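Local structure of phosphatase (Mycoplasma pneumoniae M129, 1T71) at residues Lys54-Glu57 with Phe58-Ala62; Asn24-Ala27 with Gln28-Lys32; Leu95-Phe99 with Ala100-Leu104. The protein probably acts as an iron-dependent phosphatase or phosphodiesterase of the YmdB-like family, perhaps hydrolysing 2',3'-cyclic nucleotides. One frame throughout, in Å; residues are numbered along the deposited sequence.

Contact 1: Lys54-Glu57 with Phe58-Ala62; sequences KHYE and FLKEA
Near-trans first torsions in both Y56 (chi1 160°) and K60 (chi1 -154°) send the phenol and the lysine chain off the same flank of helix 53-62, one turn apart and side by side. Further bends at chi2 and chi4 bring the lysine's end alongside the phenol oxygen: K60 NZ lies 3.6 Å from Y56 OH, and K60 CD passes the same oxygen at 4.0 Å. On the adjoining surface E57, folded at chi2, sets OE2 3.8 Å from K60 CB, a contact with the aliphatic part of the lysine; OE2 remains 5.6 Å from K60 NZ. The backbone forms the i to i+4 ladder of an alpha helix, with L59 N meeting H55 O at an almost straight 171° and E61 N reaching E57 O at 2.7 Å. The poorly ordered carboxylate of E61 curls over F58, where OE2 stands 3.7 Å above the centre of the F58 ring, and OE1 forms a salt bridge with K23. Helix 53-62 is the crossover between strands 37-41 and 66-68, and L59 and Y56 rest on I67 of the latter. Both polar ends of the Y56-K60 pair turn to D88, one carboxylate oxygen hydrogen-bonded to Y56 OH and the other in a salt bridge with K60 NZ, which probably keeps that acid ionised and ties the helix to the loop ahead of strand 89-90.

Contact 2: Asn24-Ala27 with Gln28-Lys32; sequences NNLA and QLKSK
N25 and L29 meet across the first turn of helix 26-33, where N25 occupies the N-cap position without supplying a side-chain cap. Its amide faces back along the chain instead, with ND2 hydrogen-bonded to the carbonyl of I21. The backbone bonds are those of a regular alpha helix. L29 N reaches N25 O at 2.9 Å, and K30 N and S31 N follow on the carbonyls of L26 and A27. Among the polar side chains, N25 and Q28 approach as two amides. CG lies beside the backbone nitrogen in each (chi1 -65° and -53°), and the extended Q28 chain carries NE2 to 3.3 Å from N25 OD1, with the amide planes almost perpendicular at 88°. On its other arm Q28 OE1 comes 3.5 Å from N24 O, a meeting of two acceptors that can gain nothing from bonding. Apolar contacts are lighter: N25 CB lies 4.2 Å from L29 CD1, and L26 CD1 touches the first methylene of K30. The N25-L29 side turns to the sheet, L29 lying on I263 and N25 on I265 of strand 259-267. A water links the bent K30 chain to the preceding turn, accepting from K30 NZ at 3.0 Å and donating at 2.9 Å to A27 O, an oxygen that also receives the backbone N-H of S31.

Contact 3: Leu95-Phe99 with Ala100-Leu104; sequences LDTSF and AFHNL
F99 and F101 meet as an offset edge-to-face pair: the edge of F101 is directed at the face of F99, the planes stand at 82°, and the centroids are 5.6 Å apart. The nearest carbons are F99 CZ and F101 CD2, at 3.6 Å. The chain here makes a type II turn from F99 to H102, with F101 at its third position in a left-handed backbone conformation (phi 83°). The turn lays the carbonyl of A100 over one face of the F99 ring, the oxygen A100 O near the middle of the face, 3.0 Å from F99 CG and 3.3 Å from F99 CZ. Closing it, H102 N donates to F99 O at 3.1 Å from well above the carbonyl plane, a bent bond. That oxygen also lies in the plane of the imidazole at its edge, 2.9 Å from H102 CD2. H102 owes its place over the preceding turn to a first torsion of 67°, with CG between the backbone nitrogen and carbonyl carbon. The ring is sandwiched there: CA of T97 makes a CH-pi contact with one face, and N103 lies against the other.

The looser side is the exposed bend at T97 and S98. Here the D96-F99 type I turn is reinforced by an Asx turn, for D96 OD1 accepts from both the N-H and the hydroxyl of S98. A water bridges L95 and H102, donating to both carbonyl oxygens.

Flanking loops supply aromatic company: F132 stacks on F99, W74 stacks on F101 and meets F99 edge to face, and L95 touches both W74 and F132, its side chain about 9 Å from that of the iron ligand N71. The loop itself runs from strand 89-90, at an edge of the first six-stranded sheet, to strand 108-112, at an edge of the second.

Along the chain the order is contact 2, contact 1, contact 3. Contacts 1 and 2 are neighbours, their centres 16 Å apart, and helices 53-62 and 26-33 touch where A62 O lies 3.9 Å from L26 CD1. Both helices pack on the same six-stranded mixed sheet, one against strand 66-68, the other against strand 259-267. Contact 3 is remote, centred 26 Å from contact 1 and 37 Å from contact 2, across the chain's centre from the latter; its loop links that sheet to the second. The side chains of L59 (contact 1) and L95 (contact 3) lie about 12 and 13 Å from a bound iron; contact 2 lies away from the metal site in this calcineurin-like fold.

Contact 1: Lys54-Glu57 with Phe58-Ala62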
# COMPACT_ATOMS: atom_id res chain seq x y z
N LYS A 54 -10.06 8.33 13.72
CA LYS A 54 -9.12 8.21 14.83
C LYS A 54 -7.80 7.66 14.32
O LYS A 54 -6.74 8.22 14.58
CB LYS A 54 -9.70 7.26 15.89
CG LYS A 54 -8.85 7.13 17.15
CD LYS A 54 -9.36 6.02 18.09
CE LYS A 54 -9.29 4.65 17.40
NZ LYS A 54 -9.72 3.51 18.26
N HIS A 55 -7.85 6.57 13.56
CA HIS A 55 -6.64 5.96 13.05
C HIS A 55 -5.96 6.78 11.96
O HIS A 55 -4.74 6.72 11.80
CB HIS A 55 -6.94 4.54 12.59
CG HIS A 55 -7.25 3.62 13.73
ND1 HIS A 55 -7.98 2.46 13.58
CD2 HIS A 55 -6.93 3.70 15.04
CE1 HIS A 55 -8.10 1.86 14.76
NE2 HIS A 55 -7.47 2.59 15.66
N TYR A 56 -6.74 7.56 11.22
CA TYR A 56 -6.17 8.40 10.18
C TYR A 56 -5.29 9.45 10.85
O TYR A 56 -4.19 9.74 10.39
CB TYR A 56 -7.27 9.07 9.35
CG TYR A 56 -6.78 10.30 8.60
CD1 TYR A 56 -6.79 11.56 9.20
CD2 TYR A 56 -6.27 10.19 7.31
CE1 TYR A 56 -6.30 12.68 8.53
CE2 TYR A 56 -5.77 11.30 6.64
CZ TYR A 56 -5.78 12.54 7.25
OH TYR A 56 -5.27 13.63 6.59
N GLU A 57 -5.78 10.03 11.94
CA GLU A 57 -4.99 11.04 12.64
C GLU A 57 -3.77 10.39 13.30
O GLU A 57 -2.70 10.98 13.34
CB GLU A 57 -5.85 11.79 13.66
CG GLU A 57 -6.89 12.73 13.02
CD GLU A 57 -6.28 13.79 12.09
OE1 GLU A 57 -7.05 14.53 11.43
OE2 GLU A 57 -5.03 13.91 12.03
N PHE A 58 -3.94 9.16 13.80
CA PHE A 58 -2.82 8.45 14.41
C PHE A 58 -1.67 8.32 13.40
O PHE A 58 -0.52 8.67 13.69
CB PHE A 58 -3.25 7.05 14.85
CG PHE A 58 -2.11 6.20 15.36
CD1 PHE A 58 -1.89 6.07 16.73
CD2 PHE A 58 -1.25 5.56 14.47
CE1 PHE A 58 -0.82 5.30 17.20
CE2 PHE A 58 -0.18 4.80 14.94
CZ PHE A 58 0.03 4.67 16.30
N LEU A 59 -1.99 7.81 12.21
CA LEU A 59 -0.98 7.65 11.16
C LEU A 59 -0.37 9.00 10.81
O LEU A 59 0.83 9.12 10.60
CB LEU A 59 -1.60 7.02 9.91
CG LEU A 59 -1.95 5.54 10.00
CD1 LEU A 59 -2.56 5.09 8.68
CD2 LEU A 59 -0.69 4.72 10.32
N LYS A 60 -1.23 10.00 10.75
CA LYS A 60 -0.80 11.35 10.43
C LYS A 60 0.16 11.89 11.49
O LYS A 60 1.19 12.49 11.17
CB LYS A 60 -2.03 12.25 10.33
CG LYS A 60 -1.84 13.44 9.45
CD LYS A 60 -1.55 13.02 8.02
CE LYS A 60 -1.15 14.23 7.22
NZ LYS A 60 -2.18 15.30 7.36
N GLU A 61 -0.16 11.66 12.76
CA GLU A 61 0.71 12.15 13.83
C GLU A 61 1.95 11.29 13.96
O GLU A 61 2.93 11.69 14.59
CB GLU A 61 -0.04 12.20 15.16
CG GLU A 61 -0.45 10.85 15.75
CD GLU A 61 0.74 10.00 16.21
OE1 GLU A 61 1.72 10.57 16.75
OE2 GLU A 61 0.70 8.75 16.04
N ALA A 62 1.92 10.10 13.37
CA ALA A 62 3.06 9.19 13.44
C ALA A 62 4.13 9.57 12.43
O ALA A 62 5.26 9.09 12.50
CB ALA A 62 2.61 7.75 13.22

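Contact 2: Asn24-Ala27 with Gln28-Lys32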
# COMPACT_ATOMS: atom_id res chain seq x y z
N ASN A 24 6.66 3.17 16.21
CA ASN A 24 7.94 2.92 16.87
C ASN A 24 9.17 2.91 15.96
O ASN A 24 10.28 2.71 16.45
CB ASN A 24 7.89 1.57 17.60
CG ASN A 24 6.87 1.55 18.72
OD1 ASN A 24 6.60 0.49 19.28
ND2 ASN A 24 6.32 2.71 19.06
N ASN A 25 9.00 3.10 14.65
CA ASN A 25 10.15 3.06 13.75
C ASN A 25 10.24 4.11 12.65
O ASN A 25 11.31 4.33 12.09
CB ASN A 25 10.23 1.67 13.09
CG ASN A 25 10.50 0.56 14.09
OD1 ASN A 25 11.64 0.36 14.51
ND2 ASN A 25 9.46 -0.16 14.47
N LEU A 26 9.12 4.76 12.34
CA LEU A 26 9.12 5.74 11.26
C LEU A 26 10.15 6.86 11.41
O LEU A 26 10.83 7.22 10.45
CB LEU A 26 7.70 6.31 11.09
CG LEU A 26 7.37 7.02 9.77
CD1 LEU A 26 7.94 8.42 9.78
CD2 LEU A 26 7.93 6.21 8.60
N ALA A 27 10.28 7.40 12.62
CA ALA A 27 11.25 8.48 12.85
C ALA A 27 12.65 7.98 12.52
O ALA A 27 13.38 8.62 11.77
CB ALA A 27 11.18 8.94 14.31
N GLN A 28 13.01 6.84 13.09
CA GLN A 28 14.33 6.25 12.86
C GLN A 28 14.60 6.04 11.38
O GLN A 28 15.66 6.38 10.87
CB GLN A 28 14.43 4.92 13.60
CG GLN A 28 14.08 4.99 15.08
CD GLN A 28 13.89 3.62 15.71
OE1 GLN A 28 13.62 3.51 16.91
NE2 GLN A 28 14.02 2.57 14.90
N LEU A 29 13.62 5.45 10.69
CA LEU A 29 13.73 5.18 9.27
C LEU A 29 13.80 6.47 8.48
O LEU A 29 14.63 6.62 7.58
CB LEU A 29 12.53 4.34 8.81
CG LEU A 29 12.47 2.90 9.33
CD1 LEU A 29 11.10 2.29 9.05
CD2 LEU A 29 13.57 2.08 8.69
N LYS A 30 12.93 7.42 8.81
CA LYS A 30 12.91 8.70 8.12
C LYS A 30 14.29 9.35 8.25
O LYS A 30 14.80 9.96 7.31
CB LYS A 30 11.83 9.60 8.71
CG LYS A 30 11.57 10.87 7.92
CD LYS A 30 10.38 11.66 8.46
CE LYS A 30 10.68 12.25 9.82
NZ LYS A 30 11.84 13.20 9.77
N SER A 31 14.89 9.19 9.43
CA SER A 31 16.21 9.75 9.69
C SER A 31 17.30 9.01 8.92
O SER A 31 18.13 9.63 8.27
CB SER A 31 16.51 9.69 11.19
OG SER A 31 17.86 10.04 11.44
N LYS A 32 17.28 7.68 9.01
CA LYS A 32 18.27 6.85 8.33
C LYS A 32 18.39 7.11 6.83
O LYS A 32 19.49 7.11 6.28
CB LYS A 32 17.96 5.37 8.56
CG LYS A 32 18.83 4.43 7.76
CD LYS A 32 18.49 2.97 8.05
CE LYS A 32 19.38 2.04 7.23
NZ LYS A 32 19.19 0.62 7.60
O HOH W 1 13.01 11.47 11.89

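Contact 3: Leu95-Phe99 with Ala100-Leu104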
# COMPACT_ATOMS: atom_id res chain seq x y z
N LEU A 95 -12.74 3.31 -10.46
CA LEU A 95 -14.14 3.00 -10.11
C LEU A 95 -15.24 3.25 -11.14
O LEU A 95 -15.32 4.32 -11.75
CB LEU A 95 -14.49 3.74 -8.81
CG LEU A 95 -13.53 3.52 -7.63
CD1 LEU A 95 -13.96 4.38 -6.44
CD2 LEU A 95 -13.50 2.06 -7.24
N ASP A 96 -16.12 2.26 -11.31
CA ASP A 96 -17.23 2.36 -12.25
C ASP A 96 -18.35 3.19 -11.63
O ASP A 96 -18.62 3.09 -10.43
CB ASP A 96 -17.74 0.96 -12.61
CG ASP A 96 -18.92 0.99 -13.57
OD1 ASP A 96 -20.04 1.33 -13.14
OD2 ASP A 96 -18.73 0.68 -14.77
N THR A 97 -19.02 4.00 -12.44
CA THR A 97 -20.09 4.86 -11.95
C THR A 97 -21.25 4.14 -11.26
O THR A 97 -21.97 4.75 -10.47
CB THR A 97 -20.65 5.76 -13.07
OG1 THR A 97 -20.96 4.97 -14.22
CG2 THR A 97 -19.64 6.83 -13.43
N SER A 98 -21.43 2.85 -11.53
CA SER A 98 -22.51 2.10 -10.90
C SER A 98 -22.24 1.92 -9.40
O SER A 98 -23.15 1.65 -8.62
CB SER A 98 -22.64 0.72 -11.54
OG SER A 98 -21.48 -0.06 -11.32
N PHE A 99 -20.97 2.06 -9.02
CA PHE A 99 -20.57 1.91 -7.63
C PHE A 99 -20.77 3.20 -6.84
O PHE A 99 -20.33 4.27 -7.27
CB PHE A 99 -19.09 1.50 -7.57
CG PHE A 99 -18.53 1.39 -6.18
CD1 PHE A 99 -17.30 1.96 -5.86
CD2 PHE A 99 -19.21 0.69 -5.18
CE1 PHE A 99 -16.76 1.85 -4.58
CE2 PHE A 99 -18.68 0.57 -3.90
CZ PHE A 99 -17.45 1.15 -3.60
N ALA A 100 -21.46 3.11 -5.70
CA ALA A 100 -21.64 4.30 -4.87
C ALA A 100 -20.20 4.57 -4.44
O ALA A 100 -19.41 3.64 -4.35
CB ALA A 100 -22.49 3.96 -3.65
N PHE A 101 -19.84 5.82 -4.19
CA PHE A 101 -18.46 6.15 -3.80
C PHE A 101 -17.52 6.27 -5.01
O PHE A 101 -16.33 6.54 -4.85
CB PHE A 101 -17.85 5.09 -2.85
CG PHE A 101 -18.70 4.79 -1.64
CD1 PHE A 101 -19.33 5.81 -0.93
CD2 PHE A 101 -18.87 3.47 -1.22
CE1 PHE A 101 -20.11 5.52 0.18
CE2 PHE A 101 -19.65 3.17 -0.11
CZ PHE A 101 -20.28 4.19 0.59
N HIS A 102 -18.05 6.07 -6.21
CA HIS A 102 -17.24 6.18 -7.42
C HIS A 102 -16.69 7.60 -7.53
O HIS A 102 -15.72 7.84 -8.26
CB HIS A 102 -18.08 5.86 -8.66
CG HIS A 102 -19.15 6.87 -8.93
ND1 HIS A 102 -18.91 8.03 -9.63
CD2 HIS A 102 -20.45 6.92 -8.55
CE1 HIS A 102 -20.02 8.76 -9.67
NE2 HIS A 102 -20.97 8.10 -9.02
N ASN A 103 -17.31 8.52 -6.81
CA ASN A 103 -16.89 9.93 -6.80
C ASN A 103 -16.64 10.46 -5.39
O ASN A 103 -16.64 11.67 -5.18
CB ASN A 103 -17.94 10.81 -7.50
CG ASN A 103 -19.29 10.78 -6.81
OD1 ASN A 103 -20.17 11.58 -7.12
ND2 ASN A 103 -19.47 9.86 -5.87
N LEU A 104 -16.41 9.57 -4.44
CA LEU A 104 -16.14 9.96 -3.06
C LEU A 104 -14.62 10.10 -2.87
O LEU A 104 -13.93 9.11 -2.61
CB LEU A 104 -16.68 8.91 -2.10
CG LEU A 104 -16.76 9.16 -0.59
CD1 LEU A 104 -16.31 7.89 0.11
CD2 LEU A 104 -15.91 10.35 -0.17
O HOH W 2 -14.52 6.99 -10.72